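Side-chain contacts in cytochrome P450 reductase (PDB 5OGX), which passes electrons from NADH, by way of FAD and a 2Fe-2S cluster, to the cytochrome P450 partner that O-demethylates guaiacol and other lignin-derived aromatics: residues A129-A132 and G133-V136; A152-A155 and D156-K159; G181-A184 and G185-V188; G243-G246 and A247-Y251. All coordinates share one frame; numbering follows the deposited sequence.

Contact 1 (A129-A132 and G133-V136); sequences AFEA and GQYV
E131 and Q134 face each other across a type II beta turn, which reverses the chain just before strand 135-139 of the antiparallel FAD-domain sheet. The turn is closed by the backbone bond from Q134 N to E131 O, 3.1 Å long. A132 and G133 form its corner. With phi positive at G133, any CB there would run into the carbonyl oxygen of A132, so only a residue without a side chain fits comfortably. Beyond the corner, backbone bonds between Q134 and L151 and between Y135 and L194 lead the chain into the sheet, and Y135, next after Q134, touches the FAD.

The side chain of Q134 extends back toward E131. Its CG stands anti to the carbonyl carbon (chi1 -70°), a placement that directs the amide toward the incoming arm. There OE1 takes the E131 N-H over 2.9 Å in an almost straight line (178°), with the nitrogen slightly tilted from the amide carbonyl plane. OE1 also lies 3.5 Å from F130 CA. The E131 carboxylate leads away, and its OE2 is hydrogen-bonded to H98 NE2. The F130 ring likewise turns off, toward L151 and P193.

Two roughly reciprocal bonds therefore tie E131 to Q134, one through the backbone and one through an amide. Since Q134 NE2 is given to G195 O, both ends of this buried amide are used, and its rotation is fixed: the oxygen must face E131 N. Glutamine suits the place by offering an acceptor and a donor without a charge to bury.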
loop_
_atom_site.group_PDB
_atom_site.type_symbol
_atom_site.label_atom_id
_atom_site.label_comp_id
_atom_site.label_asym_id
_atom_site.label_seq_id
_atom_site.Cartn_x
_atom_site.Cartn_y
_atom_site.Cartn_z
ATOM N N ALA A 129 6.338 10.698 9.789
ATOM C CA ALA A 129 6.982 10.906 8.496
ATOM C C ALA A 129 6.649 9.727 7.596
ATOM O O ALA A 129 6.883 8.582 7.982
ATOM C CB ALA A 129 8.497 11.029 8.658
ATOM N N PHE A 130 6.102 10.005 6.409
ATOM C CA PHE A 130 5.748 8.956 5.451
ATOM C C PHE A 130 5.640 9.566 4.059
ATOM O O PHE A 130 5.584 10.787 3.895
ATOM C CB PHE A 130 4.421 8.259 5.819
ATOM C CG PHE A 130 3.237 9.196 5.853
ATOM C CD1 PHE A 130 2.903 9.851 7.030
ATOM C CD2 PHE A 130 2.467 9.423 4.717
ATOM C CE1 PHE A 130 1.823 10.735 7.086
ATOM C CE2 PHE A 130 1.377 10.311 4.767
ATOM C CZ PHE A 130 1.065 10.965 5.956
ATOM N N GLU A 131 5.610 8.692 3.053
ATOM C CA GLU A 131 5.293 9.074 1.679
ATOM C C GLU A 131 3.841 8.724 1.407
ATOM O O GLU A 131 3.369 7.678 1.858
ATOM C CB GLU A 131 6.169 8.323 0.673
ATOM C CG GLU A 131 7.664 8.563 0.844
ATOM C CD GLU A 131 8.041 9.994 0.540
ATOM O OE1 GLU A 131 7.522 10.559 -0.450
ATOM O OE2 GLU A 131 8.843 10.559 1.301
ATOM N N ALA A 132 3.132 9.593 0.673
ATOM C CA ALA A 132 1.757 9.264 0.302
ATOM C C ALA A 132 1.722 7.943 -0.440
ATOM O O ALA A 132 2.547 7.705 -1.326
ATOM C CB ALA A 132 1.160 10.370 -0.568
ATOM N N GLY A 133 0.769 7.079 -0.068
ATOM C CA GLY A 133 0.660 5.745 -0.630
ATOM C C GLY A 133 1.179 4.648 0.280
ATOM O O GLY A 133 0.898 3.463 0.035
ATOM N N GLN A 134 1.940 5.012 1.307
ATOM C CA GLN A 134 2.375 4.018 2.273
ATOM C C GLN A 134 1.206 3.612 3.159
ATOM O O GLN A 134 0.123 4.203 3.109
ATOM C CB GLN A 134 3.534 4.565 3.107
ATOM C CG GLN A 134 4.808 4.703 2.258
ATOM C CD GLN A 134 6.021 4.894 3.116
ATOM O OE1 GLN A 134 6.224 5.961 3.674
ATOM N NE2 GLN A 134 6.838 3.837 3.243
ATOM N N TYR A 135 1.424 2.574 3.975
ATOM C CA TYR A 135 0.352 2.024 4.786
ATOM C C TYR A 135 0.817 1.859 6.224
ATOM O O TYR A 135 2.001 2.003 6.540
ATOM C CB TYR A 135 -0.161 0.686 4.203
ATOM C CG TYR A 135 0.743 -0.532 4.416
ATOM C CD1 TYR A 135 0.635 -1.299 5.572
ATOM C CD2 TYR A 135 1.650 -0.938 3.441
ATOM C CE1 TYR A 135 1.443 -2.420 5.778
ATOM C CE2 TYR A 135 2.476 -2.078 3.647
ATOM C CZ TYR A 135 2.334 -2.808 4.805
ATOM O OH TYR A 135 3.129 -3.942 5.035
ATOM N N VAL A 136 -0.148 1.573 7.101
ATOM C CA VAL A 136 0.147 1.310 8.503
ATOM C C VAL A 136 -0.391 -0.062 8.872
ATOM O O VAL A 136 -1.326 -0.581 8.258
ATOM C CB VAL A 136 -0.426 2.379 9.452
ATOM C CG1 VAL A 136 0.246 3.720 9.197
ATOM C CG2 VAL A 136 -1.955 2.472 9.321
#

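Contact 2 (A152-A155 and D156-K159); sequences ANTA and DEDK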
loop_
_atom_site.group_PDB
_atom_site.type_symbol
_atom_site.label_atom_id
_atom_site.label_comp_id
_atom_site.label_asym_id
_atom_site.label_seq_id
_atom_site.Cartn_x
_atom_site.Cartn_y
_atom_site.Cartn_z
ATOM N N ALA A 152 -4.735 7.348 3.175
ATOM C CA ALA A 152 -5.238 8.267 2.159
ATOM C C ALA A 152 -4.542 9.620 2.220
ATOM O O ALA A 152 -4.802 10.487 1.367
ATOM C CB ALA A 152 -6.759 8.450 2.325
ATOM N N ASN A 153 -3.662 9.809 3.200
ATOM C CA ASN A 153 -3.069 11.107 3.523
ATOM C C ASN A 153 -2.080 11.587 2.480
ATOM O O ASN A 153 -1.329 10.805 1.892
ATOM C CB ASN A 153 -2.284 11.028 4.825
ATOM C CG ASN A 153 -3.127 10.612 5.982
ATOM O OD1 ASN A 153 -3.731 9.536 5.985
ATOM N ND2 ASN A 153 -3.175 11.459 6.985
ATOM N N THR A 154 -2.009 12.910 2.337
ATOM C CA THR A 154 -0.776 13.492 1.832
ATOM C C THR A 154 0.194 13.671 2.997
ATOM O O THR A 154 -0.192 13.637 4.168
ATOM C CB THR A 154 -1.039 14.827 1.128
ATOM O OG1 THR A 154 -1.839 15.663 1.967
ATOM C CG2 THR A 154 -1.788 14.594 -0.179
ATOM N N ALA A 155 1.477 13.821 2.665
ATOM C CA ALA A 155 2.516 13.763 3.689
ATOM C C ALA A 155 2.425 14.917 4.678
ATOM O O ALA A 155 2.921 14.794 5.805
ATOM C CB ALA A 155 3.901 13.738 3.034
ATOM N N ASP A 156 1.794 16.026 4.291
ATOM C CA ASP A 156 1.617 17.144 5.204
ATOM C C ASP A 156 0.523 16.886 6.232
ATOM O O ASP A 156 0.479 17.576 7.259
ATOM C CB ASP A 156 1.283 18.408 4.414
ATOM C CG ASP A 156 -0.002 18.264 3.633
ATOM O OD1 ASP A 156 -0.046 17.401 2.736
ATOM O OD2 ASP A 156 -0.985 18.970 3.941
ATOM N N GLU A 157 -0.385 15.951 5.958
ATOM C CA GLU A 157 -1.425 15.569 6.913
ATOM C C GLU A 157 -0.834 14.516 7.850
ATOM O O GLU A 157 -1.119 13.320 7.764
ATOM C CB GLU A 157 -2.660 15.059 6.173
ATOM C CG GLU A 157 -3.222 16.072 5.168
ATOM C CD GLU A 157 -4.275 15.493 4.217
ATOM O OE1 GLU A 157 -4.246 14.276 3.918
ATOM O OE2 GLU A 157 -5.131 16.276 3.746
ATOM N N ASP A 158 0.061 14.975 8.730
ATOM C CA ASP A 158 0.940 14.032 9.414
ATOM C C ASP A 158 0.518 13.721 10.844
ATOM O O ASP A 158 1.210 12.954 11.518
ATOM C CB ASP A 158 2.401 14.525 9.392
ATOM C CG ASP A 158 2.583 15.909 9.984
ATOM O OD1 ASP A 158 1.631 16.468 10.574
ATOM O OD2 ASP A 158 3.709 16.442 9.857
ATOM N N LYS A 159 -0.599 14.271 11.313
ATOM C CA LYS A 159 -1.046 14.030 12.676
ATOM C C LYS A 159 -2.359 13.274 12.775
ATOM O O LYS A 159 -2.708 12.818 13.870
ATOM C CB LYS A 159 -1.186 15.362 13.433
ATOM C CG LYS A 159 0.138 15.985 13.820
ATOM C CD LYS A 159 0.621 15.444 15.151
ATOM C CE LYS A 159 0.049 16.253 16.303
ATOM N NZ LYS A 159 0.139 15.518 17.587
#
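T154 and E157 are joined twice through hydrogen bonds that involve the backbone, at the ends of a type I beta turn between strands 146-150 and 160-166. E157 N donates to T154 O over 2.9 Å, and E157 OE1 in turn accepts T154 N at 3.1 Å, approached from above the carboxylate plane.

One bond runs from side chain to side chain. The T154 hydroxyl, set between its own N and carbonyl carbon (chi1 50°), donates a hydrogen bond to D156 OD1 over 2.6 Å, on the syn side and 27° out of the carboxylate plane.

The third kind is amide to backbone: N153 ND2 reaches E157 O at 2.9 Å and also serves V160 O, while N153 OD1 accepts from E162 N. An asparagine fits here because its short amide can donate and accept at once.

The remaining link is ionic, from E157 OE2 to R227 of helix 219-232. An alanine in place of E157 would probably leave T154 N without this acceptor and R227 without its charge partner. The E157 carboxylate thus has two roles, bracing its own turn while tying the FAD-domain loop to a helix of the NAD-binding domain.

Contact 3 (G181-A184 and G185-V188); sequences GLAA and GDRV. Unlike the reference sequence in segment 181-184: A183 (reference Thr).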
loop_
_atom_site.group_PDB
_atom_site.type_symbol
_atom_site.label_atom_id
_atom_site.label_comp_id
_atom_site.label_asym_id
_atom_site.label_seq_id
_atom_site.Cartn_x
_atom_site.Cartn_y
_atom_site.Cartn_z
ATOM N N GLY A 181 -17.508 -2.297 17.215
ATOM C CA GLY A 181 -16.791 -2.089 18.459
ATOM C C GLY A 181 -15.895 -0.868 18.502
ATOM O O GLY A 181 -15.867 -0.159 19.515
ATOM N N LEU A 182 -15.151 -0.618 17.424
ATOM C CA LEU A 182 -14.298 0.563 17.360
ATOM C C LEU A 182 -15.108 1.818 17.649
ATOM O O LEU A 182 -16.213 1.995 17.126
ATOM C CB LEU A 182 -13.642 0.672 15.980
ATOM C CG LEU A 182 -12.516 1.699 15.859
ATOM C CD1 LEU A 182 -11.228 1.132 16.440
ATOM C CD2 LEU A 182 -12.300 2.119 14.401
ATOM N N ALA A 183 -14.553 2.688 18.489
ATOM C CA ALA A 183 -15.241 3.914 18.862
ATOM C C ALA A 183 -14.220 5.020 19.079
ATOM O O ALA A 183 -13.068 4.757 19.441
ATOM C CB ALA A 183 -16.086 3.724 20.127
ATOM N N ALA A 184 -14.659 6.261 18.864
ATOM C CA ALA A 184 -13.830 7.422 19.162
ATOM C C ALA A 184 -13.280 7.341 20.580
ATOM O O ALA A 184 -13.996 7.004 21.528
ATOM C CB ALA A 184 -14.636 8.710 18.985
ATOM N N GLY A 185 -11.988 7.642 20.718
ATOM C CA GLY A 185 -11.300 7.577 21.985
ATOM C C GLY A 185 -10.544 6.286 22.227
ATOM O O GLY A 185 -9.690 6.247 23.124
ATOM N N ASP A 186 -10.828 5.232 21.460
ATOM C CA ASP A 186 -10.051 4.004 21.579
ATOM C C ASP A 186 -8.594 4.244 21.206
ATOM O O ASP A 186 -8.296 4.904 20.207
ATOM C CB ASP A 186 -10.605 2.907 20.668
ATOM C CG ASP A 186 -11.968 2.419 21.077
ATOM O OD1 ASP A 186 -12.377 2.655 22.237
ATOM O OD2 ASP A 186 -12.611 1.750 20.235
ATOM N N ARG A 187 -7.684 3.684 21.999
ATOM C CA ARG A 187 -6.296 3.556 21.571
ATOM C C ARG A 187 -6.156 2.356 20.646
ATOM O O ARG A 187 -6.803 1.323 20.841
ATOM C CB ARG A 187 -5.372 3.402 22.778
ATOM C CG ARG A 187 -5.026 4.713 23.475
ATOM C CD ARG A 187 -4.036 5.527 22.648
ATOM N NE ARG A 187 -2.810 4.780 22.377
ATOM C CZ ARG A 187 -1.823 4.623 23.253
ATOM N NH1 ARG A 187 -1.913 5.163 24.462
ATOM N NH2 ARG A 187 -0.745 3.921 22.923
ATOM N N VAL A 188 -5.311 2.487 19.628
ATOM C CA VAL A 188 -5.150 1.440 18.626
ATOM C C VAL A 188 -3.667 1.137 18.491
ATOM O O VAL A 188 -2.860 2.049 18.294
ATOM C CB VAL A 188 -5.747 1.862 17.264
ATOM C CG1 VAL A 188 -5.413 0.846 16.170
ATOM C CG2 VAL A 188 -7.261 2.062 17.384
#
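A183 and D186 are the end residues of a type II beta turn that delivers the chain from helix 174-178 to the strand 187-194 of the FAD-binding domain. D186 turns its side chain back toward the incoming arm: chi1 near -67° sets CG beside the backbone N, which brings the carboxylate over A183. OD2 accepts A183 N at 2.8 Å, and the nitrogen stands well above the carboxylate plane (53° out of it). The backbone bond from D186 N to A183 O, 3.1 Å long, completes the pair. Aspartate suits the place because its carboxylate can reach back to the A183 N-H from the residue that closes the turn.

At the corner, a side chain on G185 would collide with A184 O, and glycine avoids this. A183, a threonine in the reference sequence, offers the turn its backbone N and O.

L182 and V188 carry the apolar side of the contact. Their side chains meet at about a right angle, and both pack on V107 of strand 101-114 and on W177 of helix 174-178, so branched aliphatic residues suit this buried layer between turn, helix and sheet. The apolar touch is made by two methyl groups, L182 CD1 and V188 CG2, 4.2 Å apart.

Contact 4 (G243-G246 and A247-Y251); sequences GVRG and AADLY
D249 and G246 are bound to each other twice where the chain leaves strand 238-244 and enters a 3-10 segment, 247-249. D249 N donates to G246 O at 3.0 Å, from above the carbonyl plane. In return D249 OD2 accepts G246 N over 2.9 Å, on the anti side of the carboxylate. With chi1 at -58°, the D249 side chain leaves on the side of its own backbone N, and this carries OD2 back over the start of the turn. G246 has an extended backbone here, and a CB on it would crowd A247 N, which a glycine avoids.

V244 packs against D249 CB: its own CB is 3.5 Å away as the two side chains slide past each other in opposite directions. Its CG2 also meets L250 CD2 at 3.6 Å, a methyl contact that suits a beta-branched residue at a buried strand end.

Charge gathers on the carboxylate. R115 makes the salt bridge to OD2, while R245 NH2 lies 3.6 Å from OD1, well off the guanidinium plane, so this link is purely electrostatic. An asparagine in place of D249 would probably leave R115 and R245 without the negative charge between them.

The chain next enters helix 253-262 and then the neighbouring parallel strand 266-272. This strand-to-helix turn thus opens a beta-alpha-beta crossover of the Rossmann-like NAD-binding domain.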
loop_
_atom_site.group_PDB
_atom_site.type_symbol
_atom_site.label_atom_id
_atom_site.label_comp_id
_atom_site.label_asym_id
_atom_site.label_seq_id
_atom_site.Cartn_x
_atom_site.Cartn_y
_atom_site.Cartn_z
ATOM N N GLY A 243 -13.235 1.308 -9.154
ATOM C CA GLY A 243 -14.032 0.161 -9.562
ATOM C C GLY A 243 -14.797 -0.416 -8.389
ATOM O O GLY A 243 -14.192 -0.876 -7.415
ATOM N N VAL A 244 -16.130 -0.392 -8.459
ATOM C CA VAL A 244 -16.985 -0.876 -7.384
ATOM C C VAL A 244 -18.128 -1.682 -7.991
ATOM O O VAL A 244 -18.332 -1.709 -9.205
ATOM C CB VAL A 244 -17.562 0.273 -6.529
ATOM C CG1 VAL A 244 -16.455 1.038 -5.804
ATOM C CG2 VAL A 244 -18.360 1.209 -7.405
ATOM N N ARG A 245 -18.882 -2.346 -7.119
ATOM C CA ARG A 245 -20.012 -3.138 -7.587
ATOM C C ARG A 245 -21.170 -2.252 -8.036
ATOM O O ARG A 245 -21.815 -2.533 -9.054
ATOM C CB ARG A 245 -20.461 -4.096 -6.485
ATOM C CG ARG A 245 -19.615 -5.355 -6.397
ATOM C CD ARG A 245 -20.096 -6.268 -5.276
ATOM N NE ARG A 245 -20.125 -5.576 -3.989
ATOM C CZ ARG A 245 -21.228 -5.350 -3.281
ATOM N NH1 ARG A 245 -22.410 -5.762 -3.727
ATOM N NH2 ARG A 245 -21.150 -4.711 -2.122
ATOM N N GLY A 246 -21.471 -1.199 -7.277
ATOM C CA GLY A 246 -22.623 -0.365 -7.577
ATOM C C GLY A 246 -22.449 1.015 -6.986
ATOM O O GLY A 246 -21.499 1.281 -6.246
ATOM N N ALA A 247 -23.410 1.897 -7.303
ATOM C CA ALA A 247 -23.306 3.280 -6.849
ATOM C C ALA A 247 -23.290 3.374 -5.331
ATOM O O ALA A 247 -22.689 4.302 -4.772
ATOM C CB ALA A 247 -24.450 4.116 -7.423
ATOM N N ALA A 248 -23.912 2.411 -4.647
ATOM C CA ALA A 248 -23.943 2.435 -3.191
ATOM C C ALA A 248 -22.556 2.317 -2.578
ATOM O O ALA A 248 -22.375 2.665 -1.401
ATOM C CB ALA A 248 -24.843 1.311 -2.672
ATOM N N ASP A 249 -21.577 1.830 -3.346
ATOM C CA ASP A 249 -20.201 1.677 -2.889
ATOM C C ASP A 249 -19.361 2.938 -3.053
ATOM O O ASP A 249 -18.216 2.968 -2.584
ATOM C CB ASP A 249 -19.519 0.541 -3.656
ATOM C CG ASP A 249 -20.234 -0.787 -3.503
ATOM O OD1 ASP A 249 -20.498 -1.191 -2.354
ATOM O OD2 ASP A 249 -20.511 -1.435 -4.535
ATOM N N LEU A 250 -19.874 3.963 -3.726
ATOM C CA LEU A 250 -19.057 5.126 -4.035
ATOM C C LEU A 250 -19.022 6.071 -2.846
ATOM O O LEU A 250 -19.962 6.122 -2.039
ATOM C CB LEU A 250 -19.592 5.856 -5.275
ATOM C CG LEU A 250 -19.657 5.052 -6.578
ATOM C CD1 LEU A 250 -20.495 5.778 -7.618
ATOM C CD2 LEU A 250 -18.225 4.797 -7.088
ATOM N N TYR A 251 -17.925 6.815 -2.727
ATOM C CA TYR A 251 -17.802 7.762 -1.629
ATOM C C TYR A 251 -16.886 8.912 -2.020
ATOM O O TYR A 251 -16.157 8.851 -3.015
ATOM C CB TYR A 251 -17.299 7.083 -0.337
ATOM C CG TYR A 251 -15.947 6.409 -0.417
ATOM C CD1 TYR A 251 -15.841 5.069 -0.789
ATOM C CD2 TYR A 251 -14.777 7.093 -0.081
ATOM C CE1 TYR A 251 -14.617 4.434 -0.849
ATOM C CE2 TYR A 251 -13.534 6.457 -0.136
ATOM C CZ TYR A 251 -13.468 5.126 -0.525
ATOM O OH TYR A 251 -12.253 4.487 -0.574
#

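Contact 1 is buried, contact 2 lies at the surface, and contacts 3 and 4 are partly buried. Contacts 1 and 3 use the same device, a type II turn with a returning side chain, and lead into neighbouring strands of the FAD-domain sheet, 135-139 and 187-194; the buried one uses a neutral amide, the more open one a carboxylate. Contacts 1 and 2 touch directly, F130 CZ lying 3.5 Å from N153 CB. Contact 4 stands apart in the NAD-binding domain, with a 3-10 turn in place of a beta turn. Contacts 2 and 4 both set a carboxylate against arginine: in contact 4 two arginines, R115 and R245, lie against one carboxylate, while in contact 2 R227 pairs with E157.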